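Local coordinates for transcription regulator AsnC/Lrp ligand binding domain-containing protein (Sulfolobus tokodaii, PDB 2ZBC) that probably binds amino acids such as isoleucine as a stand-alone RAM module of the Lrp/AsnC family, in an archaeal transcription-regulation or amino-acid-sensing role, at the interface of chains A and B and the interface of chains A and C. Coordinates in Å, arbitrary orientation; residue numbers count along the deposited sequence, not the author numbering. Chains: chain A/B/C, 83aa long hypothetical transcriptional regulator asnC.

Contacts 1 and 3 belong to the same two-fold interface of chains A and B, their C-alpha centres about 18 Å apart: contact 3 lies where the sheets face each other, contact 1 where the C-terminal end of chain B reaches the turn after helix 15-22 of chain A. Contact 2 joins chain A to chain C, about 19 Å from contact 1 and 16 Å from contact 3. Helix 15-22 serves contacts 1 (A:Leu22) and 2 (A:Glu15, A:Asp16); strand 3-10 serves 2 and 3, and A:Tyr38 of contact 3 precedes A:Asp39 of contact 2. The dimer interface thus neighbours what is probably a contact between dimers.

Contact 1: the interface of chains A and B. Residues chain A 22-26, 28-29; chain B 80-82.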
# COMPACT_ATOMS: atom_id res chain seq x y z
N LEU A 22 24.80 -1.12 9.59
CA LEU A 22 24.38 -2.49 9.48
C LEU A 22 25.53 -3.45 9.19
O LEU A 22 25.53 -4.62 9.73
CB LEU A 22 23.21 -2.69 8.51
CG LEU A 22 21.89 -2.13 9.01
CD1 LEU A 22 20.96 -1.92 7.77
CD2 LEU A 22 21.22 -2.94 10.13
N LYS A 23 26.48 -3.02 8.37
CA LYS A 23 27.64 -3.87 7.98
C LYS A 23 28.37 -4.51 9.16
O LYS A 23 28.94 -5.59 9.00
CB LYS A 23 28.77 -3.06 7.27
CG LYS A 23 28.43 -2.40 6.05
CD LYS A 23 29.70 -1.82 5.29
CE LYS A 23 30.75 -1.11 6.19
NZ LYS A 23 31.60 -0.05 5.46
N SER A 24 28.38 -3.84 10.30
CA SER A 24 29.24 -4.20 11.44
C SER A 24 28.58 -5.18 12.37
O SER A 24 29.20 -5.68 13.30
CB SER A 24 29.59 -2.97 12.27
OG SER A 24 30.50 -2.24 11.49
N MSE A 25 27.32 -5.47 12.12
CA MSE A 25 26.58 -6.29 13.09
C MSE A 25 26.59 -7.77 12.59
O MSE A 25 26.34 -8.02 11.41
CB MSE A 25 25.21 -5.68 13.31
CG MSE A 25 25.09 -4.28 14.34
SE MSE A 25 23.49 -3.64 13.52
CE MSE A 25 23.21 -4.63 12.09
N SER A 26 26.96 -8.70 13.48
CA SER A 26 27.10 -10.14 13.18
C SER A 26 25.79 -10.81 12.74
O SER A 26 25.77 -11.77 12.00
CB SER A 26 27.65 -10.88 14.43
OG SER A 26 28.98 -10.41 14.71
N VAL A 28 23.59 -9.52 10.86
CA VAL A 28 23.31 -9.11 9.51
C VAL A 28 24.25 -9.89 8.60
O VAL A 28 25.43 -9.57 8.57
CB VAL A 28 23.56 -7.59 9.34
CG1 VAL A 28 23.56 -7.24 7.90
CG2 VAL A 28 22.52 -6.83 10.05
N THR A 29 23.75 -10.91 7.90
CA THR A 29 24.54 -11.71 7.00
C THR A 29 24.60 -11.16 5.60
O THR A 29 25.55 -11.49 4.84
CB THR A 29 24.08 -13.14 6.95
OG1 THR A 29 22.76 -13.21 6.39
CG2 THR A 29 23.95 -13.69 8.40
N LEU B 80 26.63 -6.07 0.29
CA LEU B 80 27.55 -6.95 1.01
C LEU B 80 26.92 -8.28 1.31
O LEU B 80 25.85 -8.33 1.88
CB LEU B 80 27.92 -6.33 2.33
CG LEU B 80 28.77 -7.19 3.32
CD1 LEU B 80 30.09 -7.60 2.72
CD2 LEU B 80 28.97 -6.38 4.58
N VAL B 81 27.59 -9.36 0.97
CA VAL B 81 27.19 -10.68 1.44
C VAL B 81 28.41 -11.23 2.15
O VAL B 81 29.45 -11.39 1.53
CB VAL B 81 26.80 -11.65 0.34
CG1 VAL B 81 26.51 -13.05 1.00
CG2 VAL B 81 25.57 -11.17 -0.44
N LYS B 82 28.29 -11.44 3.45
CA LYS B 82 29.40 -11.87 4.30
C LYS B 82 29.70 -13.34 4.08
O LYS B 82 28.79 -14.08 3.71
CB LYS B 82 29.01 -11.64 5.76
CG LYS B 82 28.79 -10.17 6.05
CD LYS B 82 28.49 -9.92 7.51
CE LYS B 82 28.03 -8.51 7.73
NZ LYS B 82 27.80 -8.26 9.20
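In this dimer of RAM modules, the ligand-binding fold of the Lrp/AsnC family, the C-terminal end of chain B runs past strand 79-81 and plugs B:Lys82 into a nest of backbone carbonyls on chain A. The tight part begins at the tip. CG of B:Lys82 stands anti to its own carbonyl carbon (chi1 -62°), and the chain beyond is fully extended, so it enters straight and end first. The ammonium NZ then meets carbonyl oxygens of the turn after helix 15-22 and of A:Val28. It donates to O of A:Val28 at 2.8 Å, lying in that carbonyl's plane, and to O of A:Lys23 at 2.9 Å, where it sits well above the plane, off the lone pairs. O of A:Met25, a selenomethionine, is 2.7 Å from NZ and makes a further hydrogen bond. Three oxygens thus grip one ammonium, an arrangement that would probably favour the charged form. The root is anchored too: backbone N of B:Lys82 donates to O of A:Thr29 at 3.1 Å, nearly along the C=O axis and close to straight at the hydrogen (165°).

The looser side lies along the aliphatic stem and beyond it. CB and CG of B:Lys82 pass beside O of A:Thr29, at 3.6 and 3.7 Å. B:Leu80 packs loosely, its CD2 4.3 Å from CG of A:Lys23, whose side chain heads away from NZ of B:Lys82.

Contact 2: the interface of chains A and C. Residues chain A 10-13, 15-16, 33, 39; chain C 53, 57, 61-62.
Charge dominates this contact between RAM modules of chains A and C, which probably ties one dimer to the next in the eight-chain assembly. Helix 49-60 of chain C, through C:Lys53 and C:Thr57, and C:Arg61 and C:Lys62 just after it meet the loop and first turn of helix 15-22 and A:Asp39. Several of these residues also line isoleucine sites.

The salt bridges come first. C:Arg61, bent at chi3 (62°), grips the A:Glu15 carboxylate side-on: NE reaches OE1 at 2.9 Å and NH2 reaches OE2 at 3.0 Å. A:Glu15 has CG in the crowded position between backbone N and carbonyl carbon (chi1 59°) and bends again at chi2. The two planes are turned 63° apart, so OE2 lies in the guanidinium plane while the nitrogens come from above the carboxylate. NH2 also bonds weakly to OD2 of A:Asp39, which is steadied through its anti lone pair by N of A:Thr10 at 2.9 Å. Tip to tip, NZ of C:Lys53 meets the syn lone pair of A:Asp16 OD1 at 2.7 Å.

The hydroxyl OG1 of C:Thr57 donates to A:Glu15 OE1 at 2.6 Å and accepts from NZ of C:Lys53 in its own chain, linking the charged pairs. An alanine at A:Glu15 removes the carboxylate shared by C:Arg61 and C:Thr57 and would probably loosen the contact.

Apolar contact is slight: CB of C:Arg61 rests against A:Gly13.

Water 1 bridges OD2 of A:Asp16 and NZ of C:Lys53, 2.9 Å from that NZ.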
# COMPACT_ATOMS: atom_id res chain seq x y z
N THR A 10 14.50 4.37 5.41
CA THR A 10 15.24 5.35 6.22
C THR A 10 14.62 6.75 6.06
O THR A 10 13.80 6.95 5.19
CB THR A 10 16.71 5.45 5.79
OG1 THR A 10 16.83 5.92 4.44
CG2 THR A 10 17.36 4.08 5.78
N ASP A 11 15.02 7.69 6.94
CA ASP A 11 14.79 9.11 6.70
C ASP A 11 15.37 9.43 5.32
O ASP A 11 16.34 8.76 4.84
CB ASP A 11 15.47 9.98 7.73
CG ASP A 11 14.82 9.88 9.07
OD1 ASP A 11 13.67 9.38 9.18
OD2 ASP A 11 15.43 10.30 10.06
N ALA A 12 14.76 10.39 4.64
CA ALA A 12 15.21 10.67 3.27
C ALA A 12 16.72 11.08 3.39
O ALA A 12 17.11 11.92 4.23
CB ALA A 12 14.30 11.72 2.58
N GLY A 13 17.56 10.41 2.61
CA GLY A 13 18.95 10.69 2.52
C GLY A 13 19.81 9.94 3.54
O GLY A 13 20.99 10.09 3.48
N GLU A 15 20.11 6.58 3.99
CA GLU A 15 20.36 5.19 3.60
C GLU A 15 21.84 4.71 3.65
O GLU A 15 22.08 3.59 4.07
CB GLU A 15 19.69 4.79 2.28
CG GLU A 15 20.08 5.59 1.05
CD GLU A 15 19.23 6.83 0.89
OE1 GLU A 15 19.18 7.33 -0.19
OE2 GLU A 15 18.63 7.28 1.84
N ASP A 16 22.80 5.53 3.21
CA ASP A 16 24.21 5.10 3.23
C ASP A 16 24.75 4.95 4.65
O ASP A 16 25.55 4.02 4.95
CB ASP A 16 25.10 6.06 2.42
CG ASP A 16 24.73 6.09 0.95
OD1 ASP A 16 23.90 5.29 0.46
OD2 ASP A 16 25.26 6.92 0.18
N VAL A 33 21.61 -1.68 -0.33
CA VAL A 33 20.65 -0.56 -0.62
C VAL A 33 20.03 -0.89 -1.97
O VAL A 33 20.71 -1.41 -2.90
CB VAL A 33 21.37 0.82 -0.69
CG1 VAL A 33 20.50 2.05 -0.96
CG2 VAL A 33 22.11 1.10 0.57
N ASP A 39 14.35 0.89 1.00
CA ASP A 39 15.63 1.49 0.86
C ASP A 39 16.76 0.56 1.14
O ASP A 39 17.81 0.67 0.46
CB ASP A 39 15.76 2.60 1.82
CG ASP A 39 14.71 3.71 1.56
OD1 ASP A 39 14.31 3.85 0.39
OD2 ASP A 39 14.26 4.39 2.50
N LYS C 53 22.54 7.18 -8.42
CA LYS C 53 22.45 6.90 -7.01
C LYS C 53 22.84 8.10 -6.19
O LYS C 53 22.22 8.44 -5.21
CB LYS C 53 23.42 5.73 -6.63
CG LYS C 53 23.69 5.62 -5.19
CD LYS C 53 22.43 5.26 -4.42
CE LYS C 53 22.73 4.81 -3.03
NZ LYS C 53 23.24 5.91 -2.12
N THR C 57 20.23 9.99 -3.73
CA THR C 57 20.52 9.97 -2.28
C THR C 57 21.00 11.28 -1.72
O THR C 57 20.51 11.71 -0.65
CB THR C 57 21.55 8.92 -1.91
OG1 THR C 57 20.97 7.61 -2.02
CG2 THR C 57 21.92 9.09 -0.43
N ARG C 61 16.97 13.27 -2.07
CA ARG C 61 16.48 12.84 -0.79
C ARG C 61 17.04 13.68 0.37
O ARG C 61 16.79 13.37 1.52
CB ARG C 61 16.81 11.33 -0.58
CG ARG C 61 16.00 10.47 -1.47
CD ARG C 61 16.49 9.04 -1.57
NE ARG C 61 16.48 8.32 -0.26
CZ ARG C 61 15.47 7.75 0.32
NH1 ARG C 61 14.27 7.85 -0.22
NH2 ARG C 61 15.65 7.07 1.49
N LYS C 62 17.85 14.71 0.07
CA LYS C 62 18.32 15.67 1.06
C LYS C 62 17.70 17.06 0.83
O LYS C 62 17.97 17.99 1.59
CB LYS C 62 19.84 15.71 1.05
CG LYS C 62 20.39 14.42 1.64
CD LYS C 62 21.88 14.46 2.01
CE LYS C 62 22.28 13.17 2.70
NZ LYS C 62 23.81 12.98 2.59
O HOH W 1 25.58 7.53 -2.73

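Contact 3: the interface of chains A and B. Residues chain A 7, 37-38, 41, 70, 72; chain B 7, 37-38, 41, 70, 72.
A two-fold, mainly apolar sheet-to-sheet interface joins chains A and B here, pairing two RAM modules into the dimer from which the larger assembly can be built. Strands 3-10, 40-45 and 66-75 of each chain, with the loop before strand 40-45 that carries Val37 and Tyr38, supply the side chains.

At its centre the two tyrosines reach tip to tip, and OH of A:Tyr38 shares a hydrogen bond with OH of B:Tyr38 at 2.6 Å, its direction not settled. Each hydroxyl arrives in plane at the edge of the opposite ring, so the rings meet at their edges and do not stack. The rings are held from within their own chains: CG1 of A:Val37 lies against one face near the rim, and CD1 of A:Leu7 sits 3.8 Å above the plane of the A:Tyr38 ring, over its centre. That same CD1 meets CD1 of B:Leu7 tip to tip at 4.0 Å, close to the two-fold.

Met72 of each chain, modelled as selenomethionine in place of the natural methionine, flanks this pair. A:Met72, bent at its last torsion (chi3 -75°), brings CE to 3.7 Å from CG2 of B:Val41, while its SE lies 3.9 Å from CD2 of B:Tyr38. B:Met72 does the same in return. Farther out, CD1 of A:Leu70 lies 4.2 Å from CG1 of B:Val37.

With a tyrosine-to-tyrosine hydrogen bond amid apolar side chains, this site joins the two sheets and is likely to fix their register.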
# COMPACT_ATOMS: atom_id res chain seq x y z
N LEU A 7 13.01 -5.43 5.49
CA LEU A 7 12.98 -4.33 4.52
C LEU A 7 12.98 -3.00 5.33
O LEU A 7 12.11 -2.78 6.20
CB LEU A 7 11.74 -4.40 3.63
CG LEU A 7 11.54 -5.77 2.94
CD1 LEU A 7 10.23 -5.89 2.26
CD2 LEU A 7 12.71 -6.01 2.00
N VAL A 37 10.39 1.02 -3.46
CA VAL A 37 9.62 1.45 -2.30
C VAL A 37 10.29 1.25 -0.91
O VAL A 37 9.93 1.90 0.05
CB VAL A 37 8.19 0.93 -2.42
CG1 VAL A 37 8.07 -0.48 -2.10
CG2 VAL A 37 7.25 1.82 -1.57
N TYR A 38 11.26 0.37 -0.84
CA TYR A 38 12.12 0.20 0.33
C TYR A 38 13.56 0.62 -0.03
O TYR A 38 13.91 0.75 -1.23
CB TYR A 38 12.10 -1.32 0.78
CG TYR A 38 10.72 -1.86 0.89
CD1 TYR A 38 9.93 -1.57 1.98
CD2 TYR A 38 10.19 -2.65 -0.12
CE1 TYR A 38 8.68 -2.04 2.05
CE2 TYR A 38 8.94 -3.13 -0.05
CZ TYR A 38 8.17 -2.81 1.03
OH TYR A 38 6.87 -3.27 1.01
N VAL A 41 17.67 -3.76 2.29
CA VAL A 41 17.21 -5.15 2.47
C VAL A 41 18.30 -5.78 3.29
O VAL A 41 19.44 -5.69 2.92
CB VAL A 41 17.02 -5.93 1.16
CG1 VAL A 41 16.73 -7.40 1.48
CG2 VAL A 41 16.03 -5.32 0.27
N LEU A 70 10.02 -3.70 7.91
CA LEU A 70 9.05 -4.73 7.65
C LEU A 70 9.83 -6.06 7.67
O LEU A 70 10.64 -6.30 6.76
CB LEU A 70 8.46 -4.48 6.27
CG LEU A 70 7.20 -5.22 5.85
CD1 LEU A 70 6.60 -4.65 4.60
CD2 LEU A 70 7.41 -6.64 5.68
N MSE A 72 10.15 -10.04 7.41
CA MSE A 72 9.52 -11.14 6.78
C MSE A 72 10.20 -12.38 7.40
O MSE A 72 11.36 -12.66 7.11
CB MSE A 72 9.82 -11.05 5.28
CG MSE A 72 9.11 -9.77 4.64
SE MSE A 72 9.36 -9.85 2.70
CE MSE A 72 11.18 -9.36 2.68
N LEU B 7 10.60 -9.42 -4.90
CA LEU B 7 9.48 -9.73 -4.01
C LEU B 7 8.29 -10.31 -4.83
O LEU B 7 7.78 -9.69 -5.73
CB LEU B 7 9.11 -8.55 -3.17
CG LEU B 7 10.27 -7.97 -2.40
CD1 LEU B 7 9.85 -6.72 -1.63
CD2 LEU B 7 10.89 -9.05 -1.47
N VAL B 37 3.08 -9.69 3.68
CA VAL B 37 2.49 -9.14 2.50
C VAL B 37 3.13 -9.60 1.19
O VAL B 37 2.51 -9.47 0.18
CB VAL B 37 2.42 -7.63 2.67
CG1 VAL B 37 3.77 -7.03 2.57
CG2 VAL B 37 1.33 -7.02 1.76
N TYR B 38 4.34 -10.20 1.22
CA TYR B 38 4.90 -10.87 0.07
C TYR B 38 5.01 -12.38 0.46
O TYR B 38 4.99 -12.75 1.64
CB TYR B 38 6.29 -10.31 -0.21
CG TYR B 38 6.24 -8.81 -0.44
CD1 TYR B 38 5.62 -8.29 -1.58
CD2 TYR B 38 6.74 -7.92 0.52
CE1 TYR B 38 5.50 -6.89 -1.75
CE2 TYR B 38 6.63 -6.54 0.32
CZ TYR B 38 6.02 -6.05 -0.80
OH TYR B 38 5.94 -4.63 -0.93
N VAL B 41 10.78 -14.36 -1.58
CA VAL B 41 11.86 -13.44 -1.79
C VAL B 41 12.91 -14.22 -2.52
O VAL B 41 13.33 -15.33 -2.07
CB VAL B 41 12.51 -12.96 -0.49
CG1 VAL B 41 13.74 -12.10 -0.78
CG2 VAL B 41 11.46 -12.34 0.45
N LEU B 70 7.96 -7.61 -7.66
CA LEU B 70 8.55 -6.33 -7.35
C LEU B 70 10.03 -6.50 -7.29
O LEU B 70 10.56 -7.08 -6.33
CB LEU B 70 8.01 -5.82 -6.02
CG LEU B 70 8.16 -4.35 -5.61
CD1 LEU B 70 7.32 -3.97 -4.42
CD2 LEU B 70 9.60 -3.98 -5.46
N MSE B 72 13.68 -5.13 -6.89
CA MSE B 72 14.50 -4.11 -6.28
C MSE B 72 15.94 -4.26 -6.80
O MSE B 72 16.69 -5.24 -6.44
CB MSE B 72 14.40 -4.24 -4.76
CG MSE B 72 13.02 -4.26 -4.26
SE MSE B 72 13.04 -4.37 -2.27
CE MSE B 72 13.44 -6.37 -2.03